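Local coordinates for protein putative phosphatase (DUF442) (Shewanella putrefaciens CN-32, PDB 3GXH) that is a putative tyrosine phosphatase with a DSP-PTPase fold, and so probably removes phosphate groups from phosphorylated substrates by hydrolysis, at residues R13-Q16 with L22-S25; V43-M48 with E86-A91; A110-Y115 with A146-V151. All blocks are in the same frame, centred on the assembly; numbering follows the deposited sequence. Where two conformers were deposited one is given.

Contact 1: residues R13-Q16 with L22-S25; sequences RALQ and LLSS. With SO4 (sulfate ion), chain F; EDO (1,2-ethanediol), chain G; SO4 (sulfate ion), chain E.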
loop_
_atom_site.group_PDB
_atom_site.type_symbol
_atom_site.label_atom_id
_atom_site.label_comp_id
_atom_site.label_asym_id
_atom_site.label_seq_id
_atom_site.Cartn_x
_atom_site.Cartn_y
_atom_site.Cartn_z
ATOM N N ARG A 13 8.878 -7.999 3.453
ATOM C CA ARG A 13 9.165 -6.934 4.374
ATOM C C ARG A 13 7.937 -6.145 4.787
ATOM O O ARG A 13 7.199 -5.660 3.952
ATOM C CB ARG A 13 10.185 -5.935 3.746
ATOM C CG ARG A 13 10.673 -4.832 4.654
ATOM C CD ARG A 13 11.722 -4.002 3.965
ATOM N NE ARG A 13 12.206 -2.975 4.864
ATOM C CZ ARG A 13 13.206 -2.151 4.540
ATOM N NH1 ARG A 13 13.790 -2.236 3.358
ATOM N NH2 ARG A 13 13.559 -1.215 5.412
ATOM N N ALA A 14 7.726 -6.017 6.095
ATOM C CA ALA A 14 6.658 -5.182 6.667
ATOM C C ALA A 14 5.269 -5.507 6.151
ATOM O O ALA A 14 4.384 -4.636 6.136
ATOM C CB ALA A 14 6.977 -3.690 6.496
ATOM N N LEU A 15 5.032 -6.761 5.784
ATOM C CA LEU A 15 3.698 -7.170 5.301
ATOM C C LEU A 15 2.645 -7.173 6.385
ATOM O O LEU A 15 2.852 -7.717 7.483
ATOM C CB LEU A 15 3.759 -8.515 4.578
ATOM C CG LEU A 15 2.423 -8.825 3.824
ATOM C CD1 LEU A 15 2.616 -9.270 2.420
ATOM C CD2 LEU A 15 1.789 -9.873 4.642
ATOM N N GLN A 16 1.513 -6.555 6.085
ATOM C CA GLN A 16 0.392 -6.507 7.004
ATOM C C GLN A 16 -0.888 -6.581 6.239
ATOM O O GLN A 16 -1.185 -5.693 5.406
ATOM C CB GLN A 16 0.396 -5.203 7.812
ATOM C CG GLN A 16 -0.681 -5.156 8.915
ATOM C CD GLN A 16 -0.562 -3.952 9.836
ATOM O OE1 GLN A 16 0.530 -3.460 10.106
ATOM N NE2 GLN A 16 -1.688 -3.472 10.312
ATOM N N LEU A 22 -7.144 -6.620 0.942
ATOM C CA LEU A 22 -6.116 -5.571 0.867
ATOM C C LEU A 22 -4.940 -5.939 1.766
ATOM O O LEU A 22 -5.065 -6.044 2.989
ATOM C CB LEU A 22 -6.665 -4.227 1.351
ATOM C CG LEU A 22 -5.700 -3.066 1.230
ATOM C CD1 LEU A 22 -5.228 -2.810 -0.191
ATOM C CD2 LEU A 22 -6.406 -1.817 1.885
ATOM N N LEU A 23 -3.770 -6.083 1.148
ATOM C CA LEU A 23 -2.497 -6.217 1.791
ATOM C C LEU A 23 -1.750 -4.910 1.673
ATOM O O LEU A 23 -1.873 -4.199 0.677
ATOM C CB LEU A 23 -1.688 -7.301 1.115
ATOM C CG LEU A 23 -2.252 -8.702 1.108
ATOM C CD1 LEU A 23 -1.343 -9.636 0.363
ATOM C CD2 LEU A 23 -2.488 -9.182 2.559
ATOM N N SER A 24 -0.951 -4.566 2.685
ATOM C CA SER A 24 0.030 -3.477 2.592
ATOM C C SER A 24 1.394 -4.077 2.925
ATOM O O SER A 24 1.493 -5.010 3.700
ATOM C CB SER A 24 -0.321 -2.314 3.513
ATOM O OG SER A 24 -0.208 -2.695 4.903
ATOM N N SER A 25 2.449 -3.549 2.337
ATOM C CA SER A 25 3.785 -4.037 2.647
ATOM C C SER A 25 4.871 -3.083 2.278
ATOM O O SER A 25 4.653 -2.037 1.659
ATOM C CB SER A 25 4.048 -5.377 1.955
ATOM O OG SER A 25 4.307 -5.282 0.561
HETATM S S SO4 F . 9.887 -6.111 8.762
HETATM O O1 SO4 F . 9.234 -6.086 10.034
HETATM O O2 SO4 F . 9.664 -4.832 8.118
HETATM O O3 SO4 F . 11.358 -6.272 8.866
HETATM O O4 SO4 F . 9.359 -7.179 8.020
HETATM C C1 EDO G . 13.579 -5.204 -0.741
HETATM O O1 EDO G . 13.076 -6.167 -1.397
HETATM C C2 EDO G . 13.319 -5.387 0.767
HETATM O O2 EDO G . 13.944 -4.318 1.446
HETATM S S SO4 E . 11.996 -0.116 9.235
HETATM O O1 SO4 E . 11.369 -1.319 9.808
HETATM O O2 SO4 E . 12.925 0.555 10.158
HETATM O O3 SO4 E . 12.688 -0.494 8.018
HETATM O O4 SO4 E . 10.877 0.727 8.975
#
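Gln16 O takes two hydrogen bonds from one residue, Ser24, which grips it with both its backbone N and its hydroxyl. The first runs from Ser24 N to Gln16 O at 3.0 Å. The second, Ser24 OG to Gln16 O at 3.2 Å, lies in the carbonyl plane on a lone pair. Serine suits this place because its short side chain, with chi1 at 67°, keeps OG tucked beside its own backbone, close to the strand opposite. Gln16 N answers with a bond of 2.8 Å to Ser24 O, completing an antiparallel hydrogen-bonded pair. Asn107 donates to both Ser24 OG and Ala14 O, and Gln18 also bonds OG, while the extended side chain of Gln16 leads off to Gln129 O.

Ahead of the pair the chain is not yet a regular strand, but contact continues through weaker CA-H...O approaches, as from Ser25 CA to Ala14 O at 3.6 Å. Leu15 lays its CB 4.1 Å from Ser25 CB, an apolar cover over a small residue. Arg13 runs straight away from the strand. Arg13 NH2 lies 2.8 Å from O3 of one sulfate, at the guanidinium edge and in its plane, and Arg13 NH1 bonds O2 of the ethanediol. A second sulfate is held by Ala14 N. These groups probably come from the crystallisation liquor.

Strand 22-25 is thus flanked by edge strand 16-19 and, through backbone bonds from Leu23 and Ser25, by strand 100-103, with Leu22 resting on helix 108-120.

Contact 2: residues V43-M48 with E86-A91; sequences VVINLM and EAFFAA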
loop_
_atom_site.group_PDB
_atom_site.type_symbol
_atom_site.label_atom_id
_atom_site.label_comp_id
_atom_site.label_asym_id
_atom_site.label_seq_id
_atom_site.Cartn_x
_atom_site.Cartn_y
_atom_site.Cartn_z
ATOM N N VAL A 43 -3.559 -7.405 -8.137
ATOM C CA VAL A 43 -3.084 -6.087 -8.534
ATOM C C VAL A 43 -2.045 -5.650 -7.516
ATOM O O VAL A 43 -2.231 -5.822 -6.297
ATOM C CB VAL A 43 -4.234 -5.091 -8.469
ATOM C CG1 VAL A 43 -3.767 -3.702 -8.997
ATOM C CG2 VAL A 43 -5.529 -5.590 -9.162
ATOM N N VAL A 44 -0.948 -5.054 -8.002
ATOM C CA VAL A 44 0.031 -4.444 -7.149
ATOM C C VAL A 44 0.044 -2.946 -7.406
ATOM O O VAL A 44 0.195 -2.552 -8.584
ATOM C CB VAL A 44 1.441 -5.003 -7.417
ATOM C CG1 VAL A 44 2.485 -4.233 -6.583
ATOM C CG2 VAL A 44 1.502 -6.500 -7.071
ATOM N N ILE A 45 -0.153 -2.149 -6.364
ATOM C CA ILE A 45 -0.126 -0.693 -6.398
ATOM C C ILE A 45 1.133 -0.261 -5.679
ATOM O O ILE A 45 1.287 -0.495 -4.495
ATOM C CB ILE A 45 -1.392 -0.043 -5.802
ATOM C CG1 ILE A 45 -2.643 -0.601 -6.494
ATOM C CG2 ILE A 45 -1.257 1.484 -5.896
ATOM C CD1 ILE A 45 -3.923 -0.061 -5.892
ATOM N N ASN A 46 2.060 0.337 -6.431
ATOM C CA ASN A 46 3.393 0.714 -5.951
ATOM C C ASN A 46 3.430 2.198 -5.731
ATOM O O ASN A 46 3.210 2.990 -6.649
ATOM C CB ASN A 46 4.419 0.336 -7.006
ATOM C CG ASN A 46 5.828 0.699 -6.631
ATOM O OD1 ASN A 46 6.137 1.008 -5.447
ATOM N ND2 ASN A 46 6.690 0.721 -7.661
ATOM N N LEU A 47 3.667 2.585 -4.470
ATOM C CA LEU A 47 3.797 4.007 -4.043
ATOM C C LEU A 47 5.249 4.483 -3.935
ATOM O O LEU A 47 5.484 5.631 -3.608
ATOM C CB LEU A 47 3.101 4.246 -2.696
ATOM C CG LEU A 47 1.669 3.781 -2.555
ATOM C CD1 LEU A 47 1.142 4.093 -1.163
ATOM C CD2 LEU A 47 0.718 4.343 -3.637
HETATM N N MSE A 48 6.193 3.578 -4.161
HETATM C CA MSE A 48 7.610 3.893 -4.051
HETATM C C MSE A 48 8.140 4.525 -5.326
HETATM O O MSE A 48 8.107 3.903 -6.368
HETATM C CB MSE A 48 8.369 2.604 -3.754
HETATM C CG MSE A 48 9.874 2.733 -3.725
HETATM SE SE MSE A 48 10.668 1.024 -3.306
HETATM C CE MSE A 48 12.483 1.616 -2.884
ATOM N N GLU A 86 -6.015 10.547 -3.564
ATOM C CA GLU A 86 -7.161 10.436 -4.474
ATOM C C GLU A 86 -6.895 9.508 -5.658
ATOM O O GLU A 86 -7.744 8.731 -6.041
ATOM C CB GLU A 86 -7.573 11.811 -4.990
ATOM C CG GLU A 86 -8.180 12.696 -3.920
ATOM C CD GLU A 86 -9.546 12.225 -3.461
ATOM O OE1 GLU A 86 -10.250 11.550 -4.251
ATOM O OE2 GLU A 86 -9.912 12.542 -2.301
ATOM N N ALA A 87 -5.683 9.576 -6.200
ATOM C CA ALA A 87 -5.315 8.695 -7.266
ATOM C C ALA A 87 -5.336 7.225 -6.798
ATOM O O ALA A 87 -5.781 6.310 -7.495
ATOM C CB ALA A 87 -3.891 9.113 -7.857
ATOM N N PHE A 88 -4.840 6.992 -5.591
ATOM C CA PHE A 88 -4.957 5.654 -5.000
ATOM C C PHE A 88 -6.402 5.219 -4.829
ATOM O O PHE A 88 -6.768 4.102 -5.138
ATOM C CB PHE A 88 -4.197 5.633 -3.653
ATOM C CG PHE A 88 -4.372 4.383 -2.869
ATOM C CD1 PHE A 88 -3.904 3.172 -3.354
ATOM C CD2 PHE A 88 -4.942 4.412 -1.591
ATOM C CE1 PHE A 88 -4.103 1.983 -2.626
ATOM C CE2 PHE A 88 -5.130 3.228 -0.851
ATOM C CZ PHE A 88 -4.708 2.025 -1.369
ATOM N N PHE A 89 -7.221 6.100 -4.286
ATOM C CA PHE A 89 -8.619 5.764 -4.123
ATOM C C PHE A 89 -9.306 5.425 -5.447
ATOM O O PHE A 89 -10.044 4.426 -5.555
ATOM C CB PHE A 89 -9.414 6.920 -3.497
ATOM C CG PHE A 89 -9.105 7.263 -2.054
ATOM C CD1 PHE A 89 -8.333 6.483 -1.209
ATOM C CD2 PHE A 89 -9.657 8.433 -1.542
ATOM C CE1 PHE A 89 -8.150 6.841 0.100
ATOM C CE2 PHE A 89 -9.465 8.803 -0.225
ATOM C CZ PHE A 89 -8.679 7.996 0.599
ATOM N N ALA A 90 -8.957 6.172 -6.506
ATOM C CA ALA A 90 -9.503 5.898 -7.830
ATOM C C ALA A 90 -9.017 4.579 -8.366
ATOM O O ALA A 90 -9.762 3.853 -9.015
ATOM C CB ALA A 90 -9.186 7.055 -8.814
ATOM N N ALA A 91 -7.747 4.247 -8.115
ATOM C CA ALA A 91 -7.234 2.965 -8.565
ATOM C C ALA A 91 -7.938 1.808 -7.847
ATOM O O ALA A 91 -8.271 0.788 -8.444
ATOM C CB ALA A 91 -5.716 2.880 -8.346
#
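Ile45 reaches out from strand 43-46 to the side chains of Phe88 and Ala91 on helix 82-94, a helix-on-sheet contact inside a beta-alpha-beta crossover. That helix carries the chain from strand 69-72 to the parallel strand 100-103 and passes over strand 43-46, which lies between them in the sheet.

The inner shell is wholly apolar. Ile45 CD1 approaches Phe88 CE1 at 3.9 Å, meeting the ring obliquely, and the same methyl, Ile45 CD1, lies 4.2 Å from Ala91 CB, three residues, nearly one turn, further on. The other branch takes part too, with Ile45 CG2 at 4.0 Å from Phe88 CD1, so its two methyls meet the neighbouring ring atoms CD1 and CE1. The two side chains cross at about a right angle. Ile45 holds CG1 anti to its carbonyl carbon (chi1 -54°) and runs on extended, which carries CD1 the full length of the side chain toward the helix. A beta-branched residue suits a strand and still offers two contact points, whereas Ala91 is small enough to let the helix come near.

One shell further out, Val71 on the adjacent strand touches both Ile45 and Ala91, Val100 packs against Ile45 from the other neighbour, and Tyr117 of helix 108-120 lies against Phe88. Backbone bonds to Leu101 on one side, and from Val44 to Asp69 and Val71 on the other, fix the strand that presents Ile45.

At the end of the strand, a bond from Asn46 ND2 to Tyr70 OH anchors the amide. The same side chain forms an Asx turn, in which Asn46 OD1 accepts from the backbone N of selenomethionine Met48 at 2.9 Å, the donor standing 50° out of the amide carbonyl plane.

Contact 3: residues A110-Y115 with A146-V151; sequences ASAFAY and ALLTEV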
loop_
_atom_site.group_PDB
_atom_site.type_symbol
_atom_site.label_atom_id
_atom_site.label_comp_id
_atom_site.label_asym_id
_atom_site.label_seq_id
_atom_site.Cartn_x
_atom_site.Cartn_y
_atom_site.Cartn_z
ATOM N N ALA A 110 2.324 3.129 2.406
ATOM C CA ALA A 110 1.236 2.220 2.098
ATOM C C ALA A 110 0.280 1.991 3.250
ATOM O O ALA A 110 -0.936 1.962 3.049
ATOM C CB ALA A 110 1.781 0.869 1.504
ATOM N N SER A 111 0.775 1.841 4.461
ATOM C CA SER A 111 -0.140 1.652 5.605
ATOM C C SER A 111 -0.952 2.939 5.881
ATOM O O SER A 111 -2.129 2.837 6.251
ATOM C CB SER A 111 0.595 1.178 6.852
ATOM O OG SER A 111 1.499 2.159 7.367
ATOM N N ALA A 112 -0.349 4.102 5.647
ATOM C CA ALA A 112 -1.058 5.389 5.798
ATOM C C ALA A 112 -2.181 5.491 4.759
ATOM O O ALA A 112 -3.293 5.875 5.062
ATOM C CB ALA A 112 -0.083 6.573 5.720
ATOM N N PHE A 113 -1.865 5.137 3.520
ATOM C CA PHE A 113 -2.854 5.197 2.442
ATOM C C PHE A 113 -3.947 4.149 2.665
ATOM O O PHE A 113 -5.126 4.409 2.422
ATOM C CB PHE A 113 -2.209 5.013 1.049
ATOM C CG PHE A 113 -1.642 6.280 0.444
ATOM C CD1 PHE A 113 -0.961 7.224 1.206
ATOM C CD2 PHE A 113 -1.724 6.484 -0.920
ATOM C CE1 PHE A 113 -0.416 8.364 0.627
ATOM C CE2 PHE A 113 -1.191 7.627 -1.456
ATOM C CZ PHE A 113 -0.540 8.542 -0.716
ATOM N N ALA A 114 -3.574 2.964 3.161
ATOM C CA ALA A 114 -4.582 1.960 3.478
ATOM C C ALA A 114 -5.518 2.457 4.586
ATOM O O ALA A 114 -6.746 2.264 4.511
ATOM C CB ALA A 114 -3.940 0.626 3.899
ATOM N N TYR A 115 -4.989 3.094 5.605
ATOM C CA TYR A 115 -5.814 3.670 6.663
ATOM C C TYR A 115 -6.809 4.667 6.078
ATOM O O TYR A 115 -8.005 4.613 6.383
ATOM C CB TYR A 115 -4.921 4.356 7.687
ATOM C CG TYR A 115 -5.697 5.206 8.645
ATOM C CD1 TYR A 115 -6.501 4.611 9.602
ATOM C CD2 TYR A 115 -5.693 6.603 8.547
ATOM C CE1 TYR A 115 -7.259 5.376 10.474
ATOM C CE2 TYR A 115 -6.442 7.386 9.423
ATOM C CZ TYR A 115 -7.217 6.771 10.368
ATOM O OH TYR A 115 -7.970 7.569 11.250
ATOM N N ALA A 146 -0.541 16.302 8.559
ATOM C CA ALA A 146 -1.430 17.253 7.901
ATOM C C ALA A 146 -2.233 16.603 6.785
ATOM O O ALA A 146 -3.431 16.861 6.615
ATOM C CB ALA A 146 -0.629 18.467 7.322
ATOM N N LEU A 147 -1.587 15.744 6.031
ATOM C CA LEU A 147 -2.226 14.979 4.949
ATOM C C LEU A 147 -3.351 14.138 5.532
ATOM O O LEU A 147 -4.504 14.157 5.040
ATOM C CB LEU A 147 -1.240 14.078 4.217
ATOM C CG LEU A 147 -1.830 13.196 3.112
ATOM C CD1 LEU A 147 -2.264 14.053 1.939
ATOM C CD2 LEU A 147 -0.838 12.107 2.705
ATOM N N LEU A 148 -3.035 13.373 6.563
ATOM C CA LEU A 148 -4.024 12.503 7.167
ATOM C C LEU A 148 -5.226 13.269 7.724
ATOM O O LEU A 148 -6.377 12.864 7.528
ATOM C CB LEU A 148 -3.422 11.614 8.229
ATOM C CG LEU A 148 -2.785 10.286 7.704
ATOM C CD1 LEU A 148 -1.777 10.530 6.570
ATOM C CD2 LEU A 148 -2.174 9.545 8.891
ATOM N N THR A 149 -4.970 14.395 8.364
ATOM C CA THR A 149 -6.037 15.223 8.955
ATOM C C THR A 149 -6.901 15.781 7.836
ATOM O O THR A 149 -8.136 15.749 7.918
ATOM C CB THR A 149 -5.432 16.359 9.799
ATOM O OG1 THR A 149 -4.725 15.819 10.930
ATOM C CG2 THR A 149 -6.530 17.368 10.273
ATOM N N GLU A 150 -6.284 16.282 6.787
ATOM C CA GLU A 150 -6.997 16.940 5.677
ATOM C C GLU A 150 -7.884 15.930 4.970
ATOM O O GLU A 150 -9.043 16.222 4.660
ATOM C CB GLU A 150 -6.008 17.551 4.664
ATOM C CG GLU A 150 -6.690 18.265 3.451
ATOM C CD GLU A 150 -5.735 19.170 2.620
ATOM O OE1 GLU A 150 -4.558 19.386 3.024
ATOM O OE2 GLU A 150 -6.177 19.676 1.553
ATOM N N VAL A 151 -7.356 14.740 4.719
ATOM C CA VAL A 151 -8.121 13.760 3.955
ATOM C C VAL A 151 -9.218 13.193 4.821
ATOM O O VAL A 151 -10.338 12.958 4.289
ATOM C CB VAL A 151 -7.254 12.615 3.436
ATOM C CG1 VAL A 151 -8.140 11.448 2.884
ATOM C CG2 VAL A 151 -6.338 13.085 2.374
#
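Leu148 leans from helix 142-154 toward Ala112 on helix 108-120. At the root of the side chain, Leu148 CB is still 6.5 Å from Ala112 CB, too far to touch. One bond further, Leu148 CG is 5.0 Å from Ala112 CB, and there the chain splits in two. The first branch makes the contact, Leu148 CD1 lying 4.4 Å from Ala112 CB, methyl against methyl. The other turns instead toward Tyr115, three residues after Ala112 on its helix, and Leu148 CD2 ends 4.6 Å from Tyr115 CD2, a looser approach. A long branched residue facing an alanine is an economical fit: the small partner keeps its own helix surface low, and the leucine supplies the length that joins the two helices, whose nearest CA atoms, those of Ala112 and Leu148, are 7.8 Å apart.

A second pair lies alongside. Leu147 has its CG anti to the backbone N (chi1 177°), which sends Leu147 CD2 out to 4.3 Å from Phe113 CE1, an oblique meeting with the ring. The CA-CB bond of Phe113 points away from the other helix, but the length of the benzyl group brings CE1 back to it. With apolar groups only, this interface depends on shape and burial, while the hydroxyls of Ser111 and Thr149 bond back to Asn107 O and Gln145 O.

Phe113 also touches Asp84 and Val85 of helix 82-94, and Leu147 touches Val82 there, so three helices meet around Phe113 and Leu147, while Tyr115 reaches across to helix 127-130.

Following the chain from the N terminus, contact 1 comes first and closes the hairpin of strands 16-19 and 22-25, five residues lying between its segments. Contact 2 closes a loop of 37 residues, bringing helix 82-94 back onto strand 43-46, and contact 3 joins helix 108-120 to helix 142-154 across 30 residues. The three loops follow in series; none nests or crosses. Helix 108-120, one side of contact 3, also meets the other two: contact 1 where Leu22 CD2 lies 4.0 Å from Ala114 CB, and contact 2 where Leu47 CD1 lies 3.7 Å from Phe113 CD2. Together they tie the sheet, its covering helices and the C-terminal helix into one core.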